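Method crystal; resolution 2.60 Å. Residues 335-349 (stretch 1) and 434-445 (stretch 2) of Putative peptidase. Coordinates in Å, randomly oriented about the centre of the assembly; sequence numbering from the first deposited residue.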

ATOM      1  N   ASP A 335      -5.361 -26.099   3.189  1.00 60.30           N
ATOM      2  CA  ASP A 335      -5.129 -27.085   2.138  1.00 60.07           C
ATOM      3  C   ASP A 335      -5.203 -26.417   0.777  1.00 58.23           C
ATOM      4  O   ASP A 335      -4.462 -26.767  -0.149  1.00 56.29           O
ATOM      5  CB  ASP A 335      -6.154 -28.217   2.212  1.00 65.45           C
ATOM      6  CG  ASP A 335      -6.032 -29.022   3.484  1.00 73.40           C
ATOM      7  OD1 ASP A 335      -4.953 -28.944   4.118  1.00 70.15           O
ATOM      8  OD2 ASP A 335      -7.010 -29.725   3.852  1.00 80.59           O
ATOM      9  N   LEU A 336      -6.110 -25.453   0.666  1.00 56.53           N
ATOM     10  CA  LEU A 336      -6.302 -24.719  -0.571  1.00 54.79           C
ATOM     11  C   LEU A 336      -5.071 -23.854  -0.881  1.00 53.40           C
ATOM     12  O   LEU A 336      -4.501 -23.935  -1.974  1.00 51.15           O
ATOM     13  CB  LEU A 336      -7.568 -23.867  -0.482  1.00 53.57           C
ATOM     14  CG  LEU A 336      -8.167 -23.420  -1.814  1.00 54.42           C
ATOM     15  CD1 LEU A 336      -8.288 -24.613  -2.765  1.00 54.56           C
ATOM     16  CD2 LEU A 336      -9.511 -22.750  -1.589  1.00 49.88           C
ATOM     17  N   ILE A 337      -4.659 -23.043   0.087  1.00 50.20           N
ATOM     18  CA  ILE A 337      -3.470 -22.226  -0.072  1.00 54.64           C
ATOM     19  C   ILE A 337      -2.316 -23.123  -0.502  1.00 57.67           C
ATOM     20  O   ILE A 337      -1.650 -22.870  -1.511  1.00 58.51           O
ATOM     21  CB  ILE A 337      -3.072 -21.538   1.254  1.00 53.54           C
ATOM     22  CG1 ILE A 337      -4.098 -20.475   1.635  1.00 52.87           C
ATOM     23  CG2 ILE A 337      -1.686 -20.915   1.144  1.00 48.08           C
ATOM     24  CD1 ILE A 337      -4.404 -19.558   0.508  1.00 53.04           C
ATOM     25  N   TYR A 338      -2.110 -24.186   0.267  1.00 55.19           N
ATOM     26  CA  TYR A 338      -0.993 -25.090   0.068  1.00 55.07           C
ATOM     27  C   TYR A 338      -0.872 -25.595  -1.374  1.00 51.42           C
ATOM     28  O   TYR A 338       0.207 -25.599  -1.956  1.00 46.24           O
ATOM     29  CB  TYR A 338      -1.097 -26.254   1.050  1.00 59.64           C
ATOM     30  CG  TYR A 338       0.135 -27.112   1.095  1.00 61.76           C
ATOM     31  CD1 TYR A 338       1.215 -26.756   1.880  1.00 63.29           C
ATOM     32  CD2 TYR A 338       0.218 -28.285   0.351  1.00 64.34           C
ATOM     33  CE1 TYR A 338       2.349 -27.541   1.933  1.00 62.22           C
ATOM     34  CE2 TYR A 338       1.353 -29.076   0.388  1.00 61.76           C
ATOM     35  CZ  TYR A 338       2.411 -28.699   1.183  1.00 63.18           C
ATOM     36  OH  TYR A 338       3.548 -29.477   1.229  1.00 65.28           O
ATOM     37  N   THR A 339      -1.974 -26.015  -1.970  1.00 51.29           N
ATOM     38  CA  THR A 339      -1.882 -26.468  -3.353  1.00 57.68           C
ATOM     39  C   THR A 339      -1.855 -25.303  -4.331  1.00 55.19           C
ATOM     40  O   THR A 339      -1.223 -25.386  -5.381  1.00 58.86           O
ATOM     41  CB  THR A 339      -3.026 -27.445  -3.733  1.00 63.03           C
ATOM     42  OG1 THR A 339      -4.296 -26.827  -3.472  1.00 63.02           O
ATOM     43  CG2 THR A 339      -2.904 -28.755  -2.935  1.00 57.65           C
ATOM     44  N   SER A 340      -2.547 -24.222  -3.987  1.00 49.22           N
ATOM     45  CA  SER A 340      -2.635 -23.071  -4.884  1.00 49.28           C
ATOM     46  C   SER A 340      -1.322 -22.322  -5.072  1.00 46.07           C
ATOM     47  O   SER A 340      -1.061 -21.769  -6.141  1.00 44.71           O
ATOM     48  CB  SER A 340      -3.694 -22.095  -4.397  1.00 48.27           C
ATOM     49  OG  SER A 340      -4.979 -22.674  -4.493  1.00 44.60           O
ATOM     50  N   LEU A 341      -0.501 -22.301  -4.037  1.00 41.50           N
ATOM     51  CA  LEU A 341       0.738 -21.571  -4.108  1.00 42.86           C
ATOM     52  C   LEU A 341       1.917 -22.462  -4.479  1.00 49.95           C
ATOM     53  O   LEU A 341       3.057 -21.979  -4.553  1.00 52.00           O
ATOM     54  CB  LEU A 341       0.996 -20.831  -2.797  1.00 43.26           C
ATOM     55  CG  LEU A 341      -0.114 -19.865  -2.355  1.00 47.56           C
ATOM     56  CD1 LEU A 341       0.343 -19.043  -1.169  1.00 47.25           C
ATOM     57  CD2 LEU A 341      -0.550 -18.953  -3.488  1.00 43.05           C
ATOM     58  N   SER A 342       1.658 -23.743  -4.751  1.00 46.22           N
ATOM     59  CA  SER A 342       2.763 -24.674  -5.059  1.00 50.05           C
ATOM     60  C   SER A 342       3.806 -24.194  -6.098  1.00 47.60           C
ATOM     61  O   SER A 342       4.983 -24.540  -6.004  1.00 46.47           O
ATOM     62  CB  SER A 342       2.274 -26.105  -5.382  1.00 49.99           C
ATOM     63  OG  SER A 342       1.457 -26.152  -6.538  1.00 54.90           O
ATOM     64  N   PRO A 343       3.394 -23.402  -7.094  1.00 46.31           N
ATOM     65  CA  PRO A 343       4.465 -22.896  -7.957  1.00 44.95           C
ATOM     66  C   PRO A 343       5.503 -22.038  -7.220  1.00 49.66           C
ATOM     67  O   PRO A 343       6.533 -21.705  -7.799  1.00 52.66           O
ATOM     68  CB  PRO A 343       3.719 -22.059  -8.990  1.00 40.21           C
ATOM     69  CG  PRO A 343       2.343 -22.623  -8.997  1.00 43.46           C
ATOM     70  CD  PRO A 343       2.067 -22.980  -7.559  1.00 44.30           C
ATOM     71  N   LEU A 344       5.250 -21.677  -5.965  1.00 50.70           N
ATOM     72  CA  LEU A 344       6.248 -20.930  -5.211  1.00 49.80           C
ATOM     73  C   LEU A 344       7.244 -21.874  -4.560  1.00 51.50           C
ATOM     74  O   LEU A 344       8.189 -21.447  -3.881  1.00 51.03           O
ATOM     75  CB  LEU A 344       5.590 -20.041  -4.173  1.00 50.53           C
ATOM     76  CG  LEU A 344       4.695 -18.944  -4.741  1.00 47.43           C
ATOM     77  CD1 LEU A 344       4.225 -18.054  -3.633  1.00 43.79           C
ATOM     78  CD2 LEU A 344       5.429 -18.134  -5.772  1.00 48.63           C
ATOM     79  N   GLY A 345       7.039 -23.167  -4.776  1.00 49.71           N
ATOM     80  CA  GLY A 345       7.998 -24.149  -4.312  1.00 51.42           C
ATOM     81  C   GLY A 345       7.670 -24.791  -2.981  1.00 55.52           C
ATOM     82  O   GLY A 345       7.057 -24.181  -2.101  1.00 57.04           O
ATOM     83  N   THR A 346       8.098 -26.042  -2.847  1.00 58.31           N
ATOM     84  CA  THR A 346       7.914 -26.829  -1.638  1.00 56.75           C
ATOM     85  C   THR A 346       8.282 -26.040  -0.390  1.00 54.82           C
ATOM     86  O   THR A 346       7.561 -26.065   0.608  1.00 51.30           O
ATOM     87  CB  THR A 346       8.781 -28.110  -1.697  1.00 54.70           C
ATOM     88  OG1 THR A 346       8.339 -28.903  -2.792  1.00 56.24           O
ATOM     89  CG2 THR A 346       8.645 -28.927  -0.436  1.00 53.25           C
ATOM     90  N   GLU A 347       9.407 -25.342  -0.445  1.00 49.15           N
ATOM     91  CA  GLU A 347       9.920 -24.706   0.751  1.00 56.97           C
ATOM     92  C   GLU A 347       9.060 -23.549   1.217  1.00 54.73           C
ATOM     93  O   GLU A 347       8.756 -23.467   2.399  1.00 55.62           O
ATOM     94  CB  GLU A 347      11.361 -24.267   0.543  1.00 67.07           C
ATOM     95  CG  GLU A 347      12.217 -25.377  -0.043  1.00 82.92           C
ATOM     96  CD  GLU A 347      13.609 -25.384   0.552  1.00 91.90           C
ATOM     97  OE1 GLU A 347      13.800 -24.739   1.608  1.00 94.73           O
ATOM     98  OE2 GLU A 347      14.510 -26.031  -0.029  1.00 97.24           O
ATOM     99  N   TYR A 348       8.669 -22.667   0.290  1.00 53.26           N
ATOM    100  CA  TYR A 348       7.755 -21.570   0.602  1.00 44.91           C
ATOM    101  C   TYR A 348       6.467 -22.127   1.185  1.00 45.48           C
ATOM    102  O   TYR A 348       6.025 -21.722   2.250  1.00 42.15           O
ATOM    103  CB  TYR A 348       7.414 -20.780  -0.653  1.00 42.01           C
ATOM    104  CG  TYR A 348       6.586 -19.549  -0.400  1.00 39.93           C
ATOM    105  CD1 TYR A 348       7.175 -18.297  -0.394  1.00 44.79           C
ATOM    106  CD2 TYR A 348       5.214 -19.632  -0.181  1.00 39.67           C
ATOM    107  CE1 TYR A 348       6.433 -17.155  -0.165  1.00 46.85           C
ATOM    108  CE2 TYR A 348       4.450 -18.491   0.058  1.00 44.22           C
ATOM    109  CZ  TYR A 348       5.070 -17.246   0.066  1.00 47.16           C
ATOM    110  OH  TYR A 348       4.350 -16.083   0.289  1.00 44.68           O
ATOM    111  N   ILE A 349       5.886 -23.073   0.463  1.00 46.00           N
ATOM    112  CA  ILE A 349       4.599 -23.648   0.795  1.00 50.51           C
ATOM    113  C   ILE A 349       4.580 -24.289   2.196  1.00 53.99           C
ATOM    114  O   ILE A 349       3.613 -24.150   2.937  1.00 58.16           O
ATOM    115  CB  ILE A 349       4.172 -24.614  -0.361  1.00 52.97           C
ATOM    116  CG1 ILE A 349       2.862 -24.171  -0.963  1.00 55.88           C
ATOM    117  CG2 ILE A 349       4.261 -26.092   0.003  1.00 58.10           C
ATOM    118  CD1 ILE A 349       3.053 -22.978  -1.853  1.00 54.59           C
ATOM    119  N   THR A 434      -0.063  -9.293  -3.403  1.00 44.84           N
ATOM    120  CA  THR A 434      -0.826  -9.261  -4.636  1.00 40.52           C
ATOM    121  C   THR A 434      -0.516 -10.495  -5.461  1.00 41.67           C
ATOM    122  O   THR A 434      -1.429 -11.160  -5.965  1.00 40.02           O
ATOM    123  CB  THR A 434      -0.535  -7.976  -5.433  1.00 43.79           C
ATOM    124  OG1 THR A 434      -1.074  -6.848  -4.729  1.00 44.48           O
ATOM    125  CG2 THR A 434      -1.171  -8.037  -6.798  1.00 39.38           C
ATOM    126  N   LEU A 435       0.768 -10.820  -5.575  1.00 43.38           N
ATOM    127  CA  LEU A 435       1.172 -12.043  -6.269  1.00 41.11           C
ATOM    128  C   LEU A 435       0.482 -13.270  -5.679  1.00 41.62           C
ATOM    129  O   LEU A 435      -0.048 -14.093  -6.418  1.00 49.80           O
ATOM    130  CB  LEU A 435       2.691 -12.220  -6.266  1.00 39.31           C
ATOM    131  CG  LEU A 435       3.259 -13.445  -7.007  1.00 40.55           C
ATOM    132  CD1 LEU A 435       4.628 -13.154  -7.617  1.00 36.80           C
ATOM    133  CD2 LEU A 435       3.321 -14.685  -6.142  1.00 31.41           C
ATOM    134  N   ASN A 436       0.465 -13.402  -4.361  1.00 37.49           N
ATOM    135  CA  ASN A 436      -0.299 -14.496  -3.746  1.00 42.42           C
ATOM    136  C   ASN A 436      -1.795 -14.496  -4.100  1.00 43.34           C
ATOM    137  O   ASN A 436      -2.349 -15.540  -4.406  1.00 46.66           O
ATOM    138  CB  ASN A 436      -0.099 -14.550  -2.223  1.00 39.67           C
ATOM    139  CG  ASN A 436       1.211 -15.192  -1.834  1.00 41.23           C
ATOM    140  OD1 ASN A 436       2.022 -15.532  -2.688  1.00 46.62           O
ATOM    141  ND2 ASN A 436       1.438 -15.347  -0.540  1.00 41.35           N
ATOM    142  N   GLU A 437      -2.454 -13.340  -4.055  1.00 44.61           N
ATOM    143  CA  GLU A 437      -3.863 -13.288  -4.431  1.00 41.25           C
ATOM    144  C   GLU A 437      -4.009 -13.842  -5.820  1.00 42.74           C
ATOM    145  O   GLU A 437      -4.858 -14.678  -6.061  1.00 47.23           O
ATOM    146  CB  GLU A 437      -4.382 -11.867  -4.465  1.00 46.81           C
ATOM    147  CG  GLU A 437      -4.903 -11.335  -3.147  1.00 65.42           C
ATOM    148  CD  GLU A 437      -5.009  -9.808  -3.155  1.00 71.96           C
ATOM    149  OE1 GLU A 437      -5.898  -9.271  -3.853  1.00 75.21           O
ATOM    150  OE2 GLU A 437      -4.187  -9.150  -2.479  1.00 76.68           O
ATOM    151  N   MET A 438      -3.181 -13.349  -6.738  1.00 42.97           N
ATOM    152  CA  MET A 438      -3.281 -13.685  -8.162  1.00 41.01           C
ATOM    153  C   MET A 438      -3.008 -15.152  -8.443  1.00 39.99           C
ATOM    154  O   MET A 438      -3.743 -15.800  -9.170  1.00 45.52           O
ATOM    155  CB  MET A 438      -2.357 -12.783  -8.983  1.00 44.43           C
ATOM    156  CG  MET A 438      -2.806 -11.317  -8.979  1.00 44.85           C
ATOM    157  SD  MET A 438      -4.311 -11.073  -9.951  1.00 53.19           S
ATOM    158  CE  MET A 438      -5.266  -9.998  -8.896  1.00 50.90           C
ATOM    159  N   LEU A 439      -1.948 -15.670  -7.849  1.00 45.14           N
ATOM    160  CA  LEU A 439      -1.622 -17.079  -7.913  1.00 41.84           C
ATOM    161  C   LEU A 439      -2.793 -17.939  -7.461  1.00 43.62           C
ATOM    162  O   LEU A 439      -3.136 -18.913  -8.113  1.00 45.77           O
ATOM    163  CB  LEU A 439      -0.424 -17.349  -7.013  1.00 38.96           C
ATOM    164  CG  LEU A 439       0.254 -18.720  -7.085  1.00 40.45           C
ATOM    165  CD1 LEU A 439       0.229 -19.340  -8.508  1.00 35.44           C
ATOM    166  CD2 LEU A 439       1.683 -18.603  -6.533  1.00 32.69           C
ATOM    167  N   LEU A 440      -3.390 -17.601  -6.324  1.00 45.55           N
ATOM    168  CA  LEU A 440      -4.514 -18.379  -5.805  1.00 46.43           C
ATOM    169  C   LEU A 440      -5.642 -18.489  -6.853  1.00 51.38           C
ATOM    170  O   LEU A 440      -6.066 -19.589  -7.201  1.00 53.52           O
ATOM    171  CB  LEU A 440      -5.015 -17.751  -4.514  1.00 42.95           C
ATOM    172  CG  LEU A 440      -6.375 -18.190  -3.986  1.00 45.36           C
ATOM    173  CD1 LEU A 440      -6.267 -19.520  -3.315  1.00 40.75           C
ATOM    174  CD2 LEU A 440      -6.936 -17.166  -3.007  1.00 42.92           C
ATOM    175  N   MET A 441      -6.118 -17.351  -7.356  1.00 50.73           N
ATOM    176  CA  MET A 441      -7.081 -17.330  -8.457  1.00 53.82           C
ATOM    177  C   MET A 441      -6.588 -18.099  -9.704  1.00 46.20           C
ATOM    178  O   MET A 441      -7.315 -18.904 -10.278  1.00 52.34           O
ATOM    179  CB  MET A 441      -7.455 -15.893  -8.826  1.00 55.86           C
ATOM    180  CG  MET A 441      -8.430 -15.208  -7.879  1.00 57.19           C
ATOM    181  SD  MET A 441      -8.517 -13.429  -8.260  1.00 64.44           S
ATOM    182  CE  MET A 441      -9.177 -12.804  -6.717  1.00 65.01           C
ATOM    183  N   ASP A 442      -5.361 -17.872 -10.120  1.00 39.88           N
ATOM    184  CA  ASP A 442      -4.826 -18.643 -11.225  1.00 41.80           C
ATOM    185  C   ASP A 442      -4.961 -20.147 -11.026  1.00 43.44           C
ATOM    186  O   ASP A 442      -5.419 -20.859 -11.917  1.00 50.79           O
ATOM    187  CB  ASP A 442      -3.367 -18.320 -11.459  1.00 45.25           C
ATOM    188  CG  ASP A 442      -2.843 -18.971 -12.715  1.00 54.69           C
ATOM    189  OD1 ASP A 442      -3.232 -18.487 -13.793  1.00 57.78           O
ATOM    190  OD2 ASP A 442      -2.069 -19.959 -12.631  1.00 57.30           O
ATOM    191  N   SER A 443      -4.545 -20.630  -9.863  1.00 46.77           N
ATOM    192  CA  SER A 443      -4.585 -22.054  -9.567  1.00 47.89           C
ATOM    193  C   SER A 443      -5.996 -22.585  -9.457  1.00 53.29           C
ATOM    194  O   SER A 443      -6.255 -23.719  -9.857  1.00 54.26           O
ATOM    195  CB  SER A 443      -3.846 -22.361  -8.271  1.00 46.57           C
ATOM    196  OG  SER A 443      -2.461 -22.136  -8.420  1.00 52.91           O
ATOM    197  N   MET A 444      -6.904 -21.774  -8.907  1.00 53.07           N
ATOM    198  CA  MET A 444      -8.292 -22.202  -8.721  1.00 51.37           C
ATOM    199  C   MET A 444      -9.011 -22.339 -10.055  1.00 50.71           C
ATOM    200  O   MET A 444      -9.881 -23.187 -10.189  1.00 55.79           O
ATOM    201  CB  MET A 444      -9.070 -21.265  -7.790  1.00 46.99           C
ATOM    202  CG  MET A 444      -8.747 -21.462  -6.337  1.00 49.65           C
ATOM    203  SD  MET A 444      -9.762 -20.438  -5.255  1.00 50.79           S
ATOM    204  CE  MET A 444     -11.272 -21.416  -5.256  1.00 53.54           C
ATOM    205  N   LEU A 445      -8.658 -21.505 -11.026  1.00 50.51           N
ATOM    206  CA  LEU A 445      -9.201 -21.633 -12.377  1.00 57.03           C
ATOM    207  C   LEU A 445      -8.786 -22.941 -12.989  1.00 59.98           C
ATOM    208  O   LEU A 445      -9.619 -23.713 -13.431  1.00 65.38           O
ATOM    209  CB  LEU A 445      -8.636 -20.563 -13.277  1.00 62.09           C
ATOM    210  CG  LEU A 445      -9.261 -19.202 -13.160  1.00 65.86           C
ATOM    211  CD1 LEU A 445      -8.704 -18.360 -14.295  1.00 66.75           C
ATOM    212  CD2 LEU A 445     -10.775 -19.364 -13.246  1.00 67.19           C
TER

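The end of one helix and the turn that follows it pack crosswise against the side of a second helix, in a mainly apolar contact of leucines pinned by two hydrogen bonds, one to a backbone carbonyl and one to a tyrosine hydroxyl. Helix 335-340 and helix 434-445 cross almost at right angles (89°), with their axes 9.4 Å apart at closest approach, and together the two stretches bury 527 Å². Helices crossed so steeply stay close only over a short length; here the first helix meets the second mainly through its last turn, and the loop and 3-10 segment beyond it carry the contact on toward Leu-435.

The backbones come nearest at Ser-340 and Leu-440, whose CA atoms lie 5.1 Å apart. A small side chain on Ser-340, pointing toward the second helix, goes with this close approach: Ser-340 OG lies 3.6 Å from Leu-440 CD1, while the same hydroxyl turns back to donate a hydrogen bond to Leu-336 O at 2.9 Å within its own helix. The carbonyl of Ser-340 stands at the helix end, where no backbone NH of its own stretch bonds to it. Ser-443 OG donates to Ser-340 O at 2.7 Å, so the second helix satisfies this carbonyl with a side chain. Two small side chains meet here, Ser-340 CB and Ser-443 CB being 3.9 Å apart.

Leu-439 is the hub of the apolar packing and has the largest covered area of any residue in the contact. Its CA-to-CB bond points toward stretch 1, and three side chains from the turn gather on it: Leu-341 CD2 lies 3.7 Å from Leu-439 CG, Pro-343 CG lies 3.9 Å from Leu-439 CD1, and Leu-344 CG lies 3.5 Å from Leu-439 CD2. Leu-341 starts out sideways, but its end comes nearer the helix. Leu-344 extends the patch toward the N-terminal end of stretch 2, with its CD2 4.1 Å from Leu-435 CD2. In the other direction the packing is looser: Ile-337 CD1 lies 4.3 Å from Leu-440 CD1, and Leu-336 CD2 is also 4.3 Å from Met-444 CE.

Asn-436 brings a polar group into these buried surroundings. Its ND2 donates to Tyr-348 OH over 3.1 Å with an N-H...acceptor angle of 164°, a nearly straight bond; the amide nitrogen lies at the edge of the tyrosine ring, near its plane, as suits an approach to the hydroxyl. The same amide is lined by leucines, with Leu-341 CD1 3.9 Å from Asn-436 ND2 and Leu-344 CD1 3.5 Å from Asn-436 OD1. Tyr-348 reaches this site from the helix after the turn. Gly-345, next after Leu-344, has backbone angles of 96/149, at which a CB would jam against the preceding carbonyl oxygen, so this conformation calls for glycine.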